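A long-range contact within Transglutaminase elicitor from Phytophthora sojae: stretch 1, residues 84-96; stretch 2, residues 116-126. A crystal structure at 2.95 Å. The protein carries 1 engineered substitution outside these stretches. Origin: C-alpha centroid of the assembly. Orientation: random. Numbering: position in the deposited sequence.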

# COMPACT_ATOMS: atom_id res chain seq x y z
N GLY A 84 3.39 -3.22 18.84
CA GLY A 84 4.58 -2.43 19.19
C GLY A 84 5.80 -3.24 19.60
O GLY A 84 5.99 -4.37 19.14
N ILE A 85 6.61 -2.66 20.47
CA ILE A 85 7.87 -3.26 20.92
C ILE A 85 7.66 -4.57 21.68
O ILE A 85 8.38 -5.54 21.46
CB ILE A 85 8.73 -2.23 21.73
CG1 ILE A 85 9.28 -1.15 20.79
CG2 ILE A 85 9.87 -2.92 22.48
CD1 ILE A 85 9.73 0.12 21.48
N ASP A 86 6.65 -4.60 22.55
CA ASP A 86 6.36 -5.78 23.36
C ASP A 86 5.90 -7.00 22.55
O ASP A 86 5.91 -8.12 23.05
CB ASP A 86 5.34 -5.46 24.45
CG ASP A 86 5.96 -4.79 25.67
OD1 ASP A 86 7.17 -4.99 25.91
OD2 ASP A 86 5.24 -4.06 26.38
N SER A 87 5.52 -6.77 21.29
CA SER A 87 5.13 -7.85 20.39
C SER A 87 6.32 -8.68 19.91
O SER A 87 6.14 -9.72 19.27
CB SER A 87 4.34 -7.31 19.20
OG SER A 87 5.18 -6.64 18.28
N GLN A 88 7.54 -8.23 20.22
CA GLN A 88 8.76 -8.91 19.79
C GLN A 88 9.63 -9.35 20.97
O GLN A 88 10.87 -9.36 20.87
CB GLN A 88 9.56 -8.01 18.83
CG GLN A 88 8.76 -7.39 17.68
CD GLN A 88 8.23 -8.41 16.68
OE1 GLN A 88 7.09 -8.32 16.24
NE2 GLN A 88 9.07 -9.38 16.32
N SER A 89 8.99 -9.72 22.08
CA SER A 89 9.66 -10.18 23.30
C SER A 89 10.68 -11.29 23.05
O SER A 89 11.65 -11.42 23.81
CB SER A 89 8.63 -10.68 24.32
OG SER A 89 7.56 -9.77 24.46
N GLY A 90 10.46 -12.07 22.00
CA GLY A 90 11.31 -13.21 21.68
C GLY A 90 12.64 -12.86 21.03
O GLY A 90 13.54 -13.70 20.98
N ARG A 91 12.75 -11.63 20.54
CA ARG A 91 13.97 -11.17 19.87
C ARG A 91 15.07 -10.82 20.87
O ARG A 91 14.80 -10.68 22.07
CB ARG A 91 13.66 -9.98 18.95
CG ARG A 91 12.60 -10.30 17.91
CD ARG A 91 12.58 -9.29 16.78
NE ARG A 91 11.87 -9.82 15.62
CZ ARG A 91 12.44 -10.49 14.62
NH1 ARG A 91 13.75 -10.70 14.62
NH2 ARG A 91 11.70 -10.94 13.62
N LYS A 92 16.30 -10.69 20.38
CA LYS A 92 17.47 -10.44 21.23
C LYS A 92 17.31 -9.18 22.09
O LYS A 92 17.08 -8.09 21.56
CB LYS A 92 18.75 -10.34 20.39
N LYS A 93 17.41 -9.35 23.40
CA LYS A 93 17.31 -8.24 24.35
C LYS A 93 18.50 -7.29 24.20
O LYS A 93 19.61 -7.73 23.90
CB LYS A 93 17.22 -8.77 25.79
N CYS A 94 18.25 -6.00 24.40
CA CYS A 94 19.28 -4.97 24.19
C CYS A 94 19.08 -3.73 25.05
O CYS A 94 17.96 -3.43 25.48
CB CYS A 94 19.35 -4.57 22.71
SG CYS A 94 17.85 -3.82 22.05
N SER A 95 20.18 -3.01 25.28
CA SER A 95 20.16 -1.72 25.98
C SER A 95 20.58 -0.58 25.05
O SER A 95 20.16 0.56 25.21
CB SER A 95 21.07 -1.76 27.21
OG SER A 95 20.72 -2.82 28.07
N SER A 96 21.42 -0.92 24.07
CA SER A 96 21.90 0.02 23.05
C SER A 96 21.93 -0.64 21.68
O SER A 96 21.79 -1.86 21.56
CB SER A 96 23.29 0.55 23.41
OG SER A 96 23.24 1.41 24.54
N THR A 116 13.89 1.00 30.17
CA THR A 116 15.35 1.16 30.16
C THR A 116 16.06 0.19 29.22
O THR A 116 17.20 0.43 28.81
CB THR A 116 15.93 1.10 31.61
OG1 THR A 116 17.36 1.19 31.56
CG2 THR A 116 15.52 -0.20 32.33
N SER A 117 15.39 -0.92 28.88
CA SER A 117 15.91 -1.89 27.92
C SER A 117 14.80 -2.43 27.02
O SER A 117 13.63 -2.44 27.40
CB SER A 117 16.64 -3.04 28.63
OG SER A 117 15.75 -3.77 29.45
N GLY A 118 15.17 -2.88 25.82
CA GLY A 118 14.20 -3.38 24.85
C GLY A 118 14.69 -4.57 24.04
O GLY A 118 15.43 -5.41 24.55
N TYR A 119 14.26 -4.63 22.78
CA TYR A 119 14.57 -5.75 21.90
C TYR A 119 15.05 -5.27 20.54
O TYR A 119 14.76 -4.15 20.13
CB TYR A 119 13.33 -6.65 21.73
CG TYR A 119 12.62 -7.00 23.02
CD1 TYR A 119 13.07 -8.04 23.83
CD2 TYR A 119 11.51 -6.27 23.44
CE1 TYR A 119 12.43 -8.36 25.02
CE2 TYR A 119 10.86 -6.58 24.63
CZ TYR A 119 11.32 -7.63 25.41
OH TYR A 119 10.68 -7.93 26.59
N CYS A 120 15.80 -6.13 19.85
CA CYS A 120 16.30 -5.83 18.51
C CYS A 120 15.25 -6.15 17.44
O CYS A 120 15.05 -7.30 17.07
CB CYS A 120 17.59 -6.61 18.22
SG CYS A 120 18.94 -6.30 19.38
N ILE A 121 14.58 -5.10 16.96
CA ILE A 121 13.49 -5.22 15.99
C ILE A 121 13.90 -4.62 14.64
O ILE A 121 14.44 -3.52 14.59
CB ILE A 121 12.20 -4.54 16.52
CG1 ILE A 121 11.79 -5.13 17.87
CG2 ILE A 121 11.06 -4.66 15.51
CD1 ILE A 121 10.82 -4.29 18.67
N PRO A 122 13.66 -5.36 13.53
CA PRO A 122 13.83 -4.82 12.18
C PRO A 122 12.98 -3.57 11.97
O PRO A 122 11.82 -3.53 12.39
CB PRO A 122 13.34 -5.95 11.28
CG PRO A 122 13.60 -7.18 12.07
CD PRO A 122 13.34 -6.80 13.50
N THR A 123 13.57 -2.56 11.33
CA THR A 123 12.94 -1.24 11.21
C THR A 123 11.83 -1.17 10.15
O THR A 123 11.09 -0.19 10.10
CB THR A 123 13.98 -0.13 10.94
OG1 THR A 123 14.87 -0.54 9.90
CG2 THR A 123 14.78 0.15 12.20
N TRP A 124 11.73 -2.19 9.31
CA TRP A 124 10.72 -2.22 8.26
C TRP A 124 9.37 -2.79 8.72
O TRP A 124 8.34 -2.55 8.08
CB TRP A 124 11.24 -2.94 7.01
CG TRP A 124 11.41 -4.42 7.17
CD1 TRP A 124 12.51 -5.07 7.64
CD2 TRP A 124 10.46 -5.43 6.83
NE1 TRP A 124 12.30 -6.43 7.62
CE2 TRP A 124 11.05 -6.68 7.13
CE3 TRP A 124 9.15 -5.41 6.31
CZ2 TRP A 124 10.38 -7.90 6.92
CZ3 TRP A 124 8.49 -6.62 6.10
CH2 TRP A 124 9.11 -7.85 6.41
N PHE A 125 9.40 -3.55 9.82
CA PHE A 125 8.19 -4.08 10.45
C PHE A 125 7.21 -2.95 10.74
O PHE A 125 7.57 -1.95 11.36
CB PHE A 125 8.55 -4.77 11.78
CG PHE A 125 9.10 -6.17 11.63
CD1 PHE A 125 9.11 -7.03 12.72
CD2 PHE A 125 9.61 -6.63 10.41
CE1 PHE A 125 9.62 -8.32 12.61
CE2 PHE A 125 10.11 -7.92 10.29
CZ PHE A 125 10.12 -8.77 11.39
N GLY A 126 5.98 -3.10 10.26
CA GLY A 126 4.96 -2.07 10.45
C GLY A 126 3.58 -2.46 9.96
O GLY A 126 3.26 -3.64 9.82

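One face of the Tyr119 ring is covered by backbone atoms of Gln88 and Ser89, the start of a turn in the first stretch. The turn runs from Gln88 to Arg91. Ser89 CA sits 3.8 Å from the centroid of the Tyr119 ring, nearly along the ring normal. This is a CH-pi contact, in which a weakly polarised C-H group meets the pi electrons. Gln88 O lies over the same ring, 3.6 Å from Tyr119 CG. Ser89 O is 3.4 Å from Tyr119 CE1. Tyr119 gives up more surface to this contact than any other residue, 131 Å² of the 777 Å² buried in total.

The turn is a type I beta turn. Arg91 N donates to Gln88 O at 3.0 Å and closes it. From within the turn, Gln88 N donates back to Ile85 O at 3.1 Å, and Ser89 OG donates to Asp86 O at 2.7 Å. These bonds tie the turn to the residues that precede it.

Beyond the turn, the chain pairs with the second stretch as a short antiparallel strand. Cys94 and Gly118 form a hydrogen-bonded pair. Cys94 N donates to Gly118 O at 2.9 Å, and Gly118 N donates to Cys94 O, also at 2.9 Å. Cys120 N donates to Lys92 O, again at 2.9 Å. Between these bonds, Lys93 and Tyr119 form a non-hydrogen-bonded pair, with Lys93 CA and Tyr119 CA 4.4 Å apart. Here the strands come close enough for CA-H...O contacts. Lys93 CA is 3.4 Å from Gly118 O, and Tyr119 CA is 3.4 Å from Lys92 O.

The side chains of Lys93 and Tyr119 leave on one face of the sheet, and Cys94 points to the other. The side chains of Lys92 and Lys93 are modelled only to CB, so the reach of their amines is unknown. Cys94 CB packs 3.8 Å from Cys120 SG. The two cysteines are not bonded to each other; each is bonded covalently to a group elsewhere in the structure. Gly118 has no side chain, and an ideal CB there would lie 4.2 Å from Ile85 CG2.

Ile85 adds an apolar patch. Ile85 CG2 is 3.9 Å from Tyr119 CD2, and Ile85 CG1 is 4.1 Å from Ile121 CD1. The end of the Ile121 side chain comes nearer to the first stretch than its CA-to-CB direction suggests. Ile121 CG1 also meets Gln88 CB at 3.8 Å, where the aliphatic part of the glutamine serves as an apolar surface.

The CA-to-CB bond of Arg91 points toward the second stretch, and the side chain runs past Cys120 and Pro122 to Phe125. Arg91 CD lies 3.2 Å from Cys120 O. Farther out, Pro122 CD sits over one face of the guanidinium, 4.0 Å from Arg91 CZ. At the far end, Arg91 NH2 approaches the edge of the Phe125 ring, 3.5 Å from Phe125 CZ. It is therefore not stacked on the ring face.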